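Local coordinates for aminopentol aminotransferase (PDB 6HBS) that transfers the amino group of the hydrolysed fumonisin aminopentol to pyruvate, giving the 2-keto product and L-alanine with pyridoxal 5'-phosphate as cofactor, at the interface of chains A and B. Coordinates in Å, arbitrary orientation; residue numbers count along the deposited sequence, not the author numbering. Chains: chain A/B, Aminopentol aminotransferase.

Contact 1: the interface of chains A and B. Residues chain A 22-26; chain B 91, 95, 114, 289-290.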
ATOM      1  N   MET A  22      19.356   1.776  -1.021  1.00 25.65           N
ATOM      2  CA  MET A  22      18.148   1.653  -0.176  1.00 24.96           C
ATOM      3  C   MET A  22      17.574   3.063   0.002  1.00 23.07           C
ATOM      4  O   MET A  22      18.216   4.024  -0.347  1.00 23.62           O
ATOM      5  CB  MET A  22      18.438   1.022   1.200  1.00 25.95           C
ATOM      6  CG  MET A  22      17.786  -0.351   1.380  1.00 25.92           C
ATOM      7  SD  MET A  22      15.958  -0.291   1.427  1.00 23.84           S
ATOM      8  CE  MET A  22      15.745   0.334   3.094  1.00 27.96           C
ATOM      9  N   TYR A  23      16.378   3.148   0.579  1.00 24.35           N
ATOM     10  CA  TYR A  23      15.562   4.376   0.567  1.00 24.16           C
ATOM     11  C   TYR A  23      14.557   4.246   1.710  1.00 24.79           C
ATOM     12  O   TYR A  23      14.366   3.160   2.251  1.00 24.43           O
ATOM     13  CB  TYR A  23      14.857   4.572  -0.788  1.00 22.99           C
ATOM     14  CG  TYR A  23      14.002   3.396  -1.195  1.00 22.04           C
ATOM     15  CD1 TYR A  23      12.690   3.269  -0.779  1.00 21.34           C
ATOM     16  CD2 TYR A  23      14.528   2.368  -1.954  1.00 21.22           C
ATOM     17  CE1 TYR A  23      11.917   2.175  -1.131  1.00 21.80           C
ATOM     18  CE2 TYR A  23      13.778   1.262  -2.313  1.00 22.24           C
ATOM     19  CZ  TYR A  23      12.473   1.155  -1.883  1.00 21.67           C
ATOM     20  OH  TYR A  23      11.763   0.032  -2.190  1.00 22.11           O
ATOM     21  N   GLY A  24      13.889   5.359   2.026  1.00 25.66           N
ATOM     22  CA  GLY A  24      12.828   5.398   2.965  1.00 22.89           C
ATOM     23  C   GLY A  24      13.328   5.214   4.386  1.00 25.91           C
ATOM     24  O   GLY A  24      14.521   5.370   4.671  1.00 24.72           O
ATOM     25  N   HIS A  25      12.386   4.925   5.287  1.00 27.19           N
ATOM     26  CA  HIS A  25      12.586   5.038   6.724  1.00 30.52           C
ATOM     27  C   HIS A  25      13.586   3.989   7.256  1.00 28.78           C
ATOM     28  O   HIS A  25      14.205   4.240   8.278  1.00 28.09           O
ATOM     29  CB  HIS A  25      11.243   4.998   7.475  1.00 35.01           C
ATOM     30  CG  HIS A  25      10.520   3.677   7.471  1.00 44.98           C
ATOM     31  ND1 HIS A  25       9.603   3.303   6.466  1.00 44.32           N
ATOM     32  CD2 HIS A  25      10.502   2.675   8.390  1.00 48.47           C
ATOM     33  CE1 HIS A  25       9.117   2.104   6.759  1.00 52.46           C
ATOM     34  NE2 HIS A  25       9.651   1.688   7.937  1.00 42.21           N
ATOM     35  N   GLU A  26      13.740   2.853   6.566  1.00 26.17           N
ATOM     36  CA  GLU A  26      14.574   1.749   7.010  1.00 26.01           C
ATOM     37  C   GLU A  26      15.982   1.828   6.417  1.00 25.07           C
ATOM     38  O   GLU A  26      16.783   0.956   6.665  1.00 25.77           O
ATOM     39  CB  GLU A  26      13.925   0.401   6.678  1.00 25.19           C
ATOM     40  CG  GLU A  26      12.659   0.159   7.478  1.00 27.61           C
ATOM     41  CD  GLU A  26      12.068  -1.240   7.409  1.00 29.77           C
ATOM     42  OE1 GLU A  26      12.656  -2.114   6.730  1.00 30.86           O
ATOM     43  OE2 GLU A  26      11.012  -1.452   8.019  1.00 35.08           O
TER
ATOM     44  N   PRO B  91      15.125  -4.468   5.409  1.00 17.23           N
ATOM     45  CA  PRO B  91      14.788  -5.429   4.375  1.00 18.21           C
ATOM     46  C   PRO B  91      15.629  -6.712   4.496  1.00 17.89           C
ATOM     47  O   PRO B  91      16.775  -6.655   4.961  1.00 16.96           O
ATOM     48  CB  PRO B  91      15.189  -4.710   3.074  1.00 18.99           C
ATOM     49  CG  PRO B  91      16.206  -3.700   3.523  1.00 19.48           C
ATOM     50  CD  PRO B  91      15.700  -3.231   4.871  1.00 19.01           C
ATOM     51  N   MET B  95      15.937  -8.607  -1.065  1.00 18.23           N
ATOM     52  CA  MET B  95      15.566  -7.384  -1.791  1.00 19.27           C
ATOM     53  C   MET B  95      16.588  -7.090  -2.888  1.00 20.87           C
ATOM     54  O   MET B  95      16.224  -6.650  -3.995  1.00 19.71           O
ATOM     55  CB  MET B  95      15.447  -6.189  -0.850  1.00 18.56           C
ATOM     56  CG  MET B  95      15.017  -4.919  -1.526  1.00 19.27           C
ATOM     57  SD  MET B  95      14.940  -3.546  -0.349  1.00 20.44           S
ATOM     58  CE  MET B  95      14.226  -2.286  -1.391  1.00 21.43           C
ATOM     59  N   PHE B 114      10.638  -0.728  -4.641  1.00 16.13           N
ATOM     60  CA  PHE B 114       9.495  -1.508  -4.288  1.00 17.26           C
ATOM     61  C   PHE B 114       8.613  -0.744  -3.309  1.00 16.95           C
ATOM     62  O   PHE B 114       9.109  -0.050  -2.429  1.00 19.30           O
ATOM     63  CB  PHE B 114       9.952  -2.889  -3.785  1.00 17.88           C
ATOM     64  CG  PHE B 114      10.730  -3.610  -4.867  1.00 18.86           C
ATOM     65  CD1 PHE B 114      10.087  -4.057  -6.009  1.00 19.26           C
ATOM     66  CD2 PHE B 114      12.115  -3.717  -4.805  1.00 20.47           C
ATOM     67  CE1 PHE B 114      10.800  -4.662  -7.041  1.00 21.58           C
ATOM     68  CE2 PHE B 114      12.828  -4.327  -5.829  1.00 21.58           C
ATOM     69  CZ  PHE B 114      12.170  -4.789  -6.950  1.00 21.62           C
ATOM     70  N   TRP B 289       6.794  -1.685   2.932  1.00 17.29           N
ATOM     71  CA  TRP B 289       7.465  -1.671   1.625  1.00 17.30           C
ATOM     72  C   TRP B 289       8.710  -2.577   1.565  1.00 17.58           C
ATOM     73  O   TRP B 289       9.135  -2.928   0.467  1.00 17.63           O
ATOM     74  CB  TRP B 289       7.839  -0.240   1.254  1.00 16.81           C
ATOM     75  CG  TRP B 289       6.672   0.647   0.936  1.00 17.02           C
ATOM     76  CD1 TRP B 289       5.360   0.468   1.286  1.00 15.86           C
ATOM     77  CD2 TRP B 289       6.715   1.853   0.152  1.00 16.27           C
ATOM     78  NE1 TRP B 289       4.598   1.486   0.771  1.00 17.16           N
ATOM     79  CE2 TRP B 289       5.392   2.344   0.074  1.00 16.29           C
ATOM     80  CE3 TRP B 289       7.736   2.573  -0.473  1.00 16.23           C
ATOM     81  CZ2 TRP B 289       5.076   3.555  -0.556  1.00 16.01           C
ATOM     82  CZ3 TRP B 289       7.418   3.752  -1.124  1.00 17.19           C
ATOM     83  CH2 TRP B 289       6.105   4.220  -1.177  1.00 15.17           C
ATOM     84  N   PHE B 290       9.249  -2.975   2.726  1.00 16.29           N
ATOM     85  CA  PHE B 290      10.493  -3.683   2.806  1.00 18.32           C
ATOM     86  C   PHE B 290      10.255  -5.117   3.273  1.00 17.35           C
ATOM     87  O   PHE B 290      11.220  -5.798   3.588  1.00 17.03           O
ATOM     88  CB  PHE B 290      11.478  -2.928   3.704  1.00 19.26           C
ATOM     89  CG  PHE B 290      11.638  -1.494   3.285  1.00 21.30           C
ATOM     90  CD1 PHE B 290      12.381  -1.170   2.166  1.00 21.70           C
ATOM     91  CD2 PHE B 290      10.931  -0.491   3.925  1.00 23.29           C
ATOM     92  CE1 PHE B 290      12.437   0.143   1.717  1.00 25.08           C
ATOM     93  CE2 PHE B 290      11.047   0.833   3.510  1.00 22.62           C
ATOM     94  CZ  PHE B 290      11.799   1.141   2.416  1.00 23.47           C
TER
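A:Tyr23 reaches over to B:Phe114 of strand 111-115 and puts its phenol oxygen between the two polar atoms of that residue's backbone. OH donates to the carbonyl oxygen O of B:Phe114 at 2.7 Å, in the carbonyl plane on a lone pair, with an angle of 119° at the oxygen. The same OH accepts from B:Phe114 N at 2.8 Å, so two bonds to one residue fix the end of the ring. Behind the hydroxyl the phenol ring lies obliquely against B:Phe290, CE1 to CE1 at 3.5 Å, while CE of the extended B:Met95 comes to the CE2 edge, on the same side of the ring plane as B:Phe290, 3.7 Å from A:Tyr23 CE2. CG of A:Tyr23 stands between its own backbone N and carbonyl carbon (chi1 56°), the crowded position, and this sends the ring away from the 22-26 loop into chain B. The loop in turn curls round B:Phe290. A:Met22, bent at its last two torsions, meets the ring tip to tip, A:Met22 SD 3.6 Å from B:Phe290 CE1, and also touches B:Met95 and B:Pro91. The extended A:Glu26 slides past in the opposite direction over the rim of one face, its carboxylate tilted 31° from the ring and its OE1 3.3 Å from B:Phe290 CB; B:Trp289 CB backs the opposite face. The patch clasps a loop near the N-terminus of one subunit to the partner, and probably helps to hold the dimer together.

Contact 2: the interface of chains A and B. Residues chain A 26, 39, 47, 57, 59-62, 69, 371; chain B 89-90.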
ATOM      1  N   GLU A  26      13.740   2.853   6.566  1.00 26.17           N
ATOM      2  CA  GLU A  26      14.574   1.749   7.010  1.00 26.01           C
ATOM      3  C   GLU A  26      15.982   1.828   6.417  1.00 25.07           C
ATOM      4  O   GLU A  26      16.783   0.956   6.665  1.00 25.77           O
ATOM      5  CB  GLU A  26      13.925   0.401   6.678  1.00 25.19           C
ATOM      6  CG  GLU A  26      12.659   0.159   7.478  1.00 27.61           C
ATOM      7  CD  GLU A  26      12.068  -1.240   7.409  1.00 29.77           C
ATOM      8  OE1 GLU A  26      12.656  -2.114   6.730  1.00 30.86           O
ATOM      9  OE2 GLU A  26      11.012  -1.452   8.019  1.00 35.08           O
ATOM     10  N   PHE A  39      18.949  -7.958   6.402  1.00 17.84           N
ATOM     11  CA  PHE A  39      18.745  -9.007   7.404  1.00 19.79           C
ATOM     12  C   PHE A  39      18.427 -10.361   6.755  1.00 20.31           C
ATOM     13  O   PHE A  39      18.137 -10.438   5.550  1.00 20.83           O
ATOM     14  CB  PHE A  39      17.654  -8.585   8.379  1.00 18.62           C
ATOM     15  CG  PHE A  39      18.044  -7.355   9.142  1.00 19.42           C
ATOM     16  CD1 PHE A  39      17.908  -6.093   8.574  1.00 20.29           C
ATOM     17  CD2 PHE A  39      18.610  -7.462  10.407  1.00 20.41           C
ATOM     18  CE1 PHE A  39      18.312  -4.967   9.278  1.00 21.94           C
ATOM     19  CE2 PHE A  39      19.020  -6.333  11.102  1.00 19.25           C
ATOM     20  CZ  PHE A  39      18.857  -5.090  10.544  1.00 20.46           C
ATOM     21  N   ILE A  47      16.258 -10.201  15.634  1.00 18.81           N
ATOM     22  CA  ILE A  47      16.568 -10.210  14.206  1.00 19.15           C
ATOM     23  C   ILE A  47      18.010 -10.669  14.052  1.00 19.99           C
ATOM     24  O   ILE A  47      18.817 -10.458  14.959  1.00 19.65           O
ATOM     25  CB  ILE A  47      16.383  -8.820  13.569  1.00 20.39           C
ATOM     26  CG1 ILE A  47      17.295  -7.771  14.217  1.00 19.73           C
ATOM     27  CG2 ILE A  47      14.933  -8.423  13.607  1.00 21.41           C
ATOM     28  CD1 ILE A  47      16.961  -6.318  13.849  1.00 23.34           C
ATOM     29  N   ASP A  57      15.783  -6.779  19.321  1.00 17.61           N
ATOM     30  CA  ASP A  57      15.317  -5.745  18.401  1.00 17.49           C
ATOM     31  C   ASP A  57      14.380  -4.752  19.110  1.00 17.05           C
ATOM     32  O   ASP A  57      13.246  -5.078  19.362  1.00 18.40           O
ATOM     33  CB  ASP A  57      14.653  -6.416  17.200  1.00 17.75           C
ATOM     34  CG  ASP A  57      13.943  -5.455  16.261  1.00 17.39           C
ATOM     35  OD1 ASP A  57      14.414  -4.310  16.124  1.00 17.45           O
ATOM     36  OD2 ASP A  57      12.872  -5.848  15.761  1.00 19.91           O
ATOM     37  N   MET A  59      13.439  -1.951  17.669  1.00 18.40           N
ATOM     38  CA  MET A  59      12.624  -1.260  16.645  1.00 18.93           C
ATOM     39  C   MET A  59      11.305  -1.992  16.394  1.00 17.95           C
ATOM     40  O   MET A  59      10.351  -1.394  15.922  1.00 17.81           O
ATOM     41  CB  MET A  59      13.352  -1.139  15.312  1.00 18.57           C
ATOM     42  CG  MET A  59      14.604  -0.349  15.350  1.00 20.98           C
ATOM     43  SD  MET A  59      14.540   1.047  16.468  1.00 26.30           S
ATOM     44  CE  MET A  59      13.305   2.119  15.767  1.00 23.19           C
ATOM     45  N   CYS A  60      11.242  -3.279  16.720  1.00 16.83           N
ATOM     46  CA  CYS A  60      10.054  -4.115  16.386  1.00 17.32           C
ATOM     47  C   CYS A  60       9.620  -3.822  14.931  1.00 17.21           C
ATOM     48  O   CYS A  60       8.451  -3.586  14.631  1.00 16.47           O
ATOM     49  CB  CYS A  60       8.868  -3.860  17.296  1.00 17.69           C
ATOM     50  SG  CYS A  60       9.143  -4.267  19.037  1.00 18.65           S
ATOM     51  N   ALA A  61      10.593  -3.851  14.033  1.00 18.76           N
ATOM     52  CA  ALA A  61      10.355  -3.681  12.589  1.00 19.99           C
ATOM     53  C   ALA A  61       9.748  -2.293  12.299  1.00 19.90           C
ATOM     54  O   ALA A  61       9.058  -2.119  11.304  1.00 18.14           O
ATOM     55  CB  ALA A  61       9.462  -4.816  12.121  1.00 19.71           C
ATOM     56  N   TYR A  62      10.020  -1.316  13.180  1.00 19.53           N
ATOM     57  CA  TYR A  62       9.509   0.082  13.153  1.00 20.08           C
ATOM     58  C   TYR A  62       8.019   0.108  13.435  1.00 18.79           C
ATOM     59  O   TYR A  62       7.319   0.959  12.949  1.00 19.22           O
ATOM     60  CB  TYR A  62       9.843   0.804  11.839  1.00 22.15           C
ATOM     61  CG  TYR A  62      11.257   1.303  11.776  1.00 20.61           C
ATOM     62  CD1 TYR A  62      12.299   0.493  11.361  1.00 22.51           C
ATOM     63  CD2 TYR A  62      11.554   2.606  12.129  1.00 24.50           C
ATOM     64  CE1 TYR A  62      13.606   0.963  11.320  1.00 22.55           C
ATOM     65  CE2 TYR A  62      12.844   3.103  12.068  1.00 24.45           C
ATOM     66  CZ  TYR A  62      13.870   2.279  11.657  1.00 24.20           C
ATOM     67  OH  TYR A  62      15.130   2.794  11.621  1.00 28.19           O
ATOM     68  N   TYR A  69       8.018 -11.923  16.270  1.00 17.03           N
ATOM     69  CA  TYR A  69       8.174 -12.382  14.918  1.00 18.80           C
ATOM     70  C   TYR A  69       7.822 -13.865  14.811  1.00 20.97           C
ATOM     71  O   TYR A  69       8.348 -14.683  15.584  1.00 18.53           O
ATOM     72  CB  TYR A  69       9.608 -12.184  14.456  1.00 18.09           C
ATOM     73  CG  TYR A  69      10.086 -10.763  14.297  1.00 18.67           C
ATOM     74  CD1 TYR A  69       9.638  -9.949  13.266  1.00 17.31           C
ATOM     75  CD2 TYR A  69      11.058 -10.248  15.145  1.00 17.63           C
ATOM     76  CE1 TYR A  69      10.168  -8.680  13.066  1.00 17.50           C
ATOM     77  CE2 TYR A  69      11.589  -8.988  14.960  1.00 18.39           C
ATOM     78  CZ  TYR A  69      11.149  -8.194  13.908  1.00 17.63           C
ATOM     79  OH  TYR A  69      11.692  -6.946  13.733  1.00 18.78           O
ATOM     80  N   TYR A 371      19.858  -3.874  19.259  1.00 19.68           N
ATOM     81  CA  TYR A 371      19.553  -2.866  18.265  1.00 18.76           C
ATOM     82  C   TYR A 371      18.678  -1.803  18.926  1.00 18.11           C
ATOM     83  O   TYR A 371      17.498  -2.018  19.147  1.00 19.17           O
ATOM     84  CB  TYR A 371      18.846  -3.479  17.049  1.00 20.06           C
ATOM     85  CG  TYR A 371      18.819  -2.622  15.804  1.00 19.31           C
ATOM     86  CD1 TYR A 371      18.111  -1.424  15.758  1.00 20.33           C
ATOM     87  CD2 TYR A 371      19.486  -3.019  14.651  1.00 20.25           C
ATOM     88  CE1 TYR A 371      18.077  -0.644  14.603  1.00 20.29           C
ATOM     89  CE2 TYR A 371      19.455  -2.255  13.486  1.00 20.47           C
ATOM     90  CZ  TYR A 371      18.742  -1.068  13.463  1.00 19.26           C
ATOM     91  OH  TYR A 371      18.720  -0.332  12.327  1.00 19.84           O
TER
ATOM     92  N   THR B  89      13.140  -5.109  10.857  1.00 19.16           N
ATOM     93  CA  THR B  89      13.691  -3.773  11.126  1.00 19.18           C
ATOM     94  C   THR B  89      14.441  -3.221   9.907  1.00 18.74           C
ATOM     95  O   THR B  89      14.565  -2.003   9.724  1.00 17.24           O
ATOM     96  CB  THR B  89      14.560  -3.858  12.380  1.00 18.93           C
ATOM     97  OG1 THR B  89      13.638  -4.124  13.433  1.00 19.05           O
ATOM     98  CG2 THR B  89      15.377  -2.608  12.611  1.00 21.24           C
ATOM     99  N   GLY B  90      14.939  -4.121   9.060  1.00 18.00           N
ATOM    100  CA  GLY B  90      15.415  -3.751   7.736  1.00 17.48           C
ATOM    101  C   GLY B  90      14.946  -4.760   6.706  1.00 17.78           C
ATOM    102  O   GLY B  90      14.371  -5.793   7.058  1.00 17.73           O
TER
HETATM  103  O   HOH W   1      16.774  -0.673   8.804  1.00 24.22           O
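B:Thr89 and B:Gly90 enter chain A as a loop, B:Thr89 with near-helical torsions and B:Gly90 extended, while the receiving turn A:Cys60-A:Tyr62 has positive phi throughout. The B:Thr89 and A:Asp57 side chains run past each other in opposite directions, and OG1 donates to A:Asp57 OD1 at 2.8 Å from above the carboxylate plane. A:Ala61 N donates to B:Thr89 OG1 at 3.1 Å, so the hydroxyl both gives and receives. The acid is itself held: A:Met59 N reaches OD1 from the face opposite B:Thr89, and the phenol OH of A:Tyr69 binds A:Asp57 OD2 at 2.6 Å, on the syn side but 33° out of the carboxylate plane. CG of A:Asp57 lies anti to the backbone N (chi1 172°), which turns the carboxylate toward these donors. An asparagine here would probably weaken this grip, since its amide NH2 could not accept, leaving either the tyrosine hydroxyl, or the threonine hydroxyl and A:Met59 N, without an acceptor. The methyl CG2 of B:Thr89 points away from the acid, 3.6 Å from A:Met59 CG and over one face of the A:Tyr371 ring near its rim. The A:Ile47 side chain crosses that of B:Thr89 at about a right angle, its CD1 3.7 Å from B:Thr89 CB. The carbonyl oxygen of B:Thr89 lies in plane at the edge of A:Tyr62 and shares a water with A:Glu26 O, 2.7 Å from each, while A:Phe39 CE1 packs on B:Gly90 CA at 3.5 Å. The pocket is built from strands 39-43, 46-49, 54-57 and 370-371 and the 3-10 turn 60-62, and it receives the loop that precedes helix 94-105 of the partner.

The C-alpha centres of contact 1 and contact 2 lie about 12 Å apart, and A:Glu26 belongs to both. On the partner, B:Thr89, B:Gly90 and B:Pro91 run consecutively from contact 2 into contact 1, and B:Met95 follows in helix 94-105. Chain A thus grips this segment at successive points, and chain A's loop 22-26 inserts beside it. Because the interface is two-fold symmetric, each contact recurs with the chains exchanged, so each subunit both lends and receives these segments, which probably supports the dimer.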